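Local structure of putative TetR transcriptional regulator (Rhodococcus sp., 2I10) at the interface of chains A and B. The protein probably binds DNA as a TetR-family transcriptional regulator, pairing an N-terminal helix-turn-helix domain with a C-terminal regulatory domain. Residues are numbered along the deposited sequence; one frame, centred on the assembly and turned at random. Chains: chain A/B, Putative TetR transcriptional regulator.

The interface of chains A and B. Residues chain A 108-114; chain B 104-106, 110-111, 114, 173, 176.
The ring of B:Phe105 takes A:Leu114 over one face, the CD2 methyl standing 3.8 Å from the ring centroid in a CH-pi contact, while CA of A:Gly113 and the amide NE2 of B:Gln111 lie at its edge, in plane. TetR-family regulators typically dimerise through their C-terminal domains, and this two-fold interface is probably of that kind; here the loop 108-114 of chain A packs on B:Pro104, B:Phe105, helix 108-112, B:Leu114 and helix 157-177. The second flat group, the carboxamide of B:Gln111, reads the backbone of the A loop. Its chain bends at chi2 (-66°), and NE2 donates to the carbonyl O of A:Ala112 (2.9 Å), nearly in the amide plane but above the plane of the acceptor carbonyl. OE1 accepts the backbone N of A:Leu114 at 3.0 Å, almost straight (171° at H), with the N above the carbonyl plane. Within chain B, NE2 also donates to the B:Phe105 carbonyl O, on a lone pair, so bonds at both ends of the carboxamide fix its rotation. An alanine here would remove both cross-chain bonds and the one to the B:Phe105 carbonyl, and would probably leave the A loop and the B:Phe105 segment less firmly held. With CG1 anti to the carbonyl carbon (chi1 -72°), A:Val110 puts CG1 against CB of B:Ala176 and, crossing obliquely, CG1 of B:Val110 (3.8 Å), and CG2 against CD1 of B:Leu114 and beside the B:Gln111 amide. CB of A:Thr109 touches CG2 of B:Val173. The CB methyl of A:Ala112 touches ring atom CD2 of B:Phe105 (3.7 Å) and lies nearer still to the carbonyl O of B:Pro104. A water bridges the backbone N of A:Gln111 (2.7 Å) to that same O (2.6 Å).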
HETATM    1  N   MSE A 108       3.619   0.113   8.594  1.00 48.47           N
HETATM    2  CA  MSE A 108       3.914  -1.235   8.093  1.00 52.32           C
HETATM    3  C   MSE A 108       2.678  -1.810   7.409  1.00 51.04           C
HETATM    4  O   MSE A 108       1.938  -2.574   8.006  1.00 50.23           O
HETATM    5  CB  MSE A 108       4.397  -2.156   9.221  1.00 52.23           C
HETATM    6  CG  MSE A 108       5.718  -1.736   9.805  1.00 54.20           C
HETATM    7 SE   MSE A 108       6.332  -2.790  11.338  0.80 62.24          SE
HETATM    8  CE  MSE A 108       4.951  -2.417  12.735  1.00 53.62           C
ATOM      9  N   THR A 109       2.464  -1.395   6.153  1.00 50.61           N
ATOM     10  CA  THR A 109       1.297  -1.793   5.358  1.00 50.11           C
ATOM     11  C   THR A 109       1.413  -3.244   4.859  1.00 49.98           C
ATOM     12  O   THR A 109       0.417  -3.859   4.422  1.00 49.50           O
ATOM     13  CB  THR A 109       1.100  -0.843   4.102  1.00 50.44           C
ATOM     14  OG1 THR A 109       2.349  -0.665   3.422  1.00 50.49           O
ATOM     15  CG2 THR A 109       0.533   0.523   4.474  1.00 49.90           C
ATOM     16  N   VAL A 110       2.638  -3.773   4.865  1.00 49.67           N
ATOM     17  CA  VAL A 110       2.895  -5.115   4.328  1.00 49.81           C
ATOM     18  C   VAL A 110       3.785  -5.902   5.281  1.00 50.09           C
ATOM     19  O   VAL A 110       4.470  -5.316   6.118  1.00 49.90           O
ATOM     20  CB  VAL A 110       3.570  -5.106   2.903  1.00 49.26           C
ATOM     21  CG1 VAL A 110       2.591  -4.657   1.833  1.00 50.42           C
ATOM     22  CG2 VAL A 110       4.846  -4.266   2.903  1.00 47.24           C
ATOM     23  N   GLN A 111       3.801  -7.220   5.106  1.00 50.14           N
ATOM     24  CA  GLN A 111       4.561  -8.094   5.991  1.00 51.28           C
ATOM     25  C   GLN A 111       5.877  -8.612   5.348  1.00 51.35           C
ATOM     26  O   GLN A 111       6.261  -9.765   5.560  1.00 51.98           O
ATOM     27  CB  GLN A 111       3.656  -9.240   6.493  1.00 50.73           C
ATOM     28  CG  GLN A 111       2.254  -8.799   7.020  1.00 53.30           C
ATOM     29  CD  GLN A 111       1.145  -8.725   5.925  1.00 57.27           C
ATOM     30  OE1 GLN A 111       0.515  -7.675   5.727  1.00 58.17           O
ATOM     31  NE2 GLN A 111       0.908  -9.842   5.229  1.00 56.41           N
ATOM     32  N   ALA A 112       6.532  -7.768   4.538  1.00 51.44           N
ATOM     33  CA  ALA A 112       7.798  -8.100   3.867  1.00 51.09           C
ATOM     34  C   ALA A 112       8.505  -6.817   3.463  1.00 51.41           C
ATOM     35  O   ALA A 112       7.859  -5.807   3.167  1.00 50.16           O
ATOM     36  CB  ALA A 112       7.565  -8.996   2.635  1.00 51.47           C
ATOM     37  N   GLY A 113       9.836  -6.873   3.434  1.00 51.93           N
ATOM     38  CA  GLY A 113      10.654  -5.708   3.178  1.00 52.48           C
ATOM     39  C   GLY A 113      11.763  -6.025   2.199  1.00 53.79           C
ATOM     40  O   GLY A 113      12.597  -6.890   2.466  1.00 53.92           O
ATOM     41  N   LEU A 114      11.754  -5.342   1.054  1.00 53.93           N
ATOM     42  CA  LEU A 114      12.817  -5.465   0.078  1.00 55.05           C
ATOM     43  C   LEU A 114      14.163  -5.153   0.740  1.00 56.19           C
ATOM     44  O   LEU A 114      15.083  -5.980   0.703  1.00 56.71           O
ATOM     45  CB  LEU A 114      12.560  -4.544  -1.114  1.00 54.17           C
ATOM     46  CG  LEU A 114      12.201  -5.090  -2.509  1.00 54.51           C
ATOM     47  CD1 LEU A 114      13.060  -6.280  -2.879  1.00 55.21           C
ATOM     48  CD2 LEU A 114      10.777  -5.451  -2.697  1.00 54.06           C
TER
ATOM     49  N   PRO B 104       4.448 -10.776  -1.805  1.00 20.31           N
ATOM     50  CA  PRO B 104       4.323 -10.251  -0.424  1.00 18.86           C
ATOM     51  C   PRO B 104       4.892  -8.852  -0.137  1.00 17.20           C
ATOM     52  O   PRO B 104       4.677  -8.336   0.949  1.00 16.82           O
ATOM     53  CB  PRO B 104       5.074 -11.289   0.419  1.00 18.58           C
ATOM     54  CG  PRO B 104       6.169 -11.767  -0.488  1.00 20.04           C
ATOM     55  CD  PRO B 104       5.591 -11.708  -1.921  1.00 20.80           C
ATOM     56  N   PHE B 105       5.625  -8.265  -1.076  1.00 15.19           N
ATOM     57  CA  PHE B 105       6.232  -6.939  -0.874  1.00 14.32           C
ATOM     58  C   PHE B 105       5.285  -5.771  -1.222  1.00 14.25           C
ATOM     59  O   PHE B 105       5.487  -4.622  -0.796  1.00 14.73           O
ATOM     60  CB  PHE B 105       7.536  -6.814  -1.698  1.00 14.16           C
ATOM     61  CG  PHE B 105       8.630  -7.734  -1.242  1.00 12.16           C
ATOM     62  CD1 PHE B 105       8.879  -8.920  -1.916  1.00 10.48           C
ATOM     63  CD2 PHE B 105       9.389  -7.422  -0.120  1.00 12.18           C
ATOM     64  CE1 PHE B 105       9.874  -9.768  -1.498  1.00 11.38           C
ATOM     65  CE2 PHE B 105      10.388  -8.278   0.321  1.00 12.14           C
ATOM     66  CZ  PHE B 105      10.631  -9.455  -0.374  1.00 14.03           C
ATOM     67  N   GLY B 106       4.264  -6.061  -2.024  1.00 13.26           N
ATOM     68  CA  GLY B 106       3.460  -5.021  -2.603  1.00 12.55           C
ATOM     69  C   GLY B 106       4.304  -4.451  -3.740  1.00 12.71           C
ATOM     70  O   GLY B 106       5.412  -4.959  -4.024  1.00 11.56           O
ATOM     71  N   VAL B 110       4.533   1.113  -2.644  1.00 13.53           N
ATOM     72  CA  VAL B 110       4.203   0.613  -1.316  1.00 13.68           C
ATOM     73  C   VAL B 110       5.509   0.416  -0.510  1.00 14.33           C
ATOM     74  O   VAL B 110       5.658   0.976   0.570  1.00 14.54           O
ATOM     75  CB  VAL B 110       3.338  -0.681  -1.361  1.00 13.66           C
ATOM     76  CG1 VAL B 110       3.335  -1.389  -0.001  1.00 13.89           C
ATOM     77  CG2 VAL B 110       1.881  -0.353  -1.816  1.00 12.29           C
ATOM     78  N   GLN B 111       6.458  -0.334  -1.069  1.00 15.13           N
ATOM     79  CA  GLN B 111       7.787  -0.549  -0.458  1.00 15.68           C
ATOM     80  C   GLN B 111       8.551   0.747  -0.096  1.00 16.01           C
ATOM     81  O   GLN B 111       9.111   0.864   1.030  1.00 16.32           O
ATOM     82  CB  GLN B 111       8.630  -1.444  -1.383  1.00 15.08           C
ATOM     83  CG  GLN B 111       8.233  -2.912  -1.294  1.00 14.91           C
ATOM     84  CD  GLN B 111       8.554  -3.499   0.095  1.00 13.76           C
ATOM     85  OE1 GLN B 111       9.662  -3.298   0.611  1.00 14.25           O
ATOM     86  NE2 GLN B 111       7.585  -4.229   0.699  1.00  8.62           N
ATOM     87  N   LEU B 114       7.587   2.631   3.199  1.00 15.62           N
ATOM     88  CA  LEU B 114       7.921   2.068   4.520  1.00 16.33           C
ATOM     89  C   LEU B 114       9.136   2.807   5.140  1.00 16.37           C
ATOM     90  O   LEU B 114      10.042   3.253   4.414  1.00 15.98           O
ATOM     91  CB  LEU B 114       8.173   0.546   4.414  1.00 16.33           C
ATOM     92  CG  LEU B 114       7.100  -0.392   3.813  1.00 17.01           C
ATOM     93  CD1 LEU B 114       7.715  -1.707   3.285  1.00 19.17           C
ATOM     94  CD2 LEU B 114       5.949  -0.719   4.766  1.00 16.35           C
ATOM     95  N   VAL B 173      -1.492  -3.478  -1.585  1.00 27.86           N
ATOM     96  CA  VAL B 173      -1.284  -3.874  -0.183  1.00 28.07           C
ATOM     97  C   VAL B 173      -2.121  -5.124   0.188  1.00 27.34           C
ATOM     98  O   VAL B 173      -1.606  -6.062   0.773  1.00 28.59           O
ATOM     99  CB  VAL B 173      -1.585  -2.696   0.805  1.00 28.52           C
ATOM    100  CG1 VAL B 173      -1.767  -3.252   2.279  1.00 28.59           C
ATOM    101  CG2 VAL B 173      -0.470  -1.683   0.727  1.00 24.95           C
ATOM    102  N   ALA B 176      -0.661  -8.207  -1.587  1.00 28.44           N
ATOM    103  CA  ALA B 176       0.573  -8.558  -0.939  1.00 29.48           C
ATOM    104  C   ALA B 176       0.352  -9.332   0.372  1.00 30.47           C
ATOM    105  O   ALA B 176       1.191 -10.166   0.746  1.00 30.87           O
ATOM    106  CB  ALA B 176       1.431  -7.286  -0.661  1.00 29.09           C
TER
HETATM  107  O   HOH W   1       3.240  -8.893   3.095  1.00 46.66           O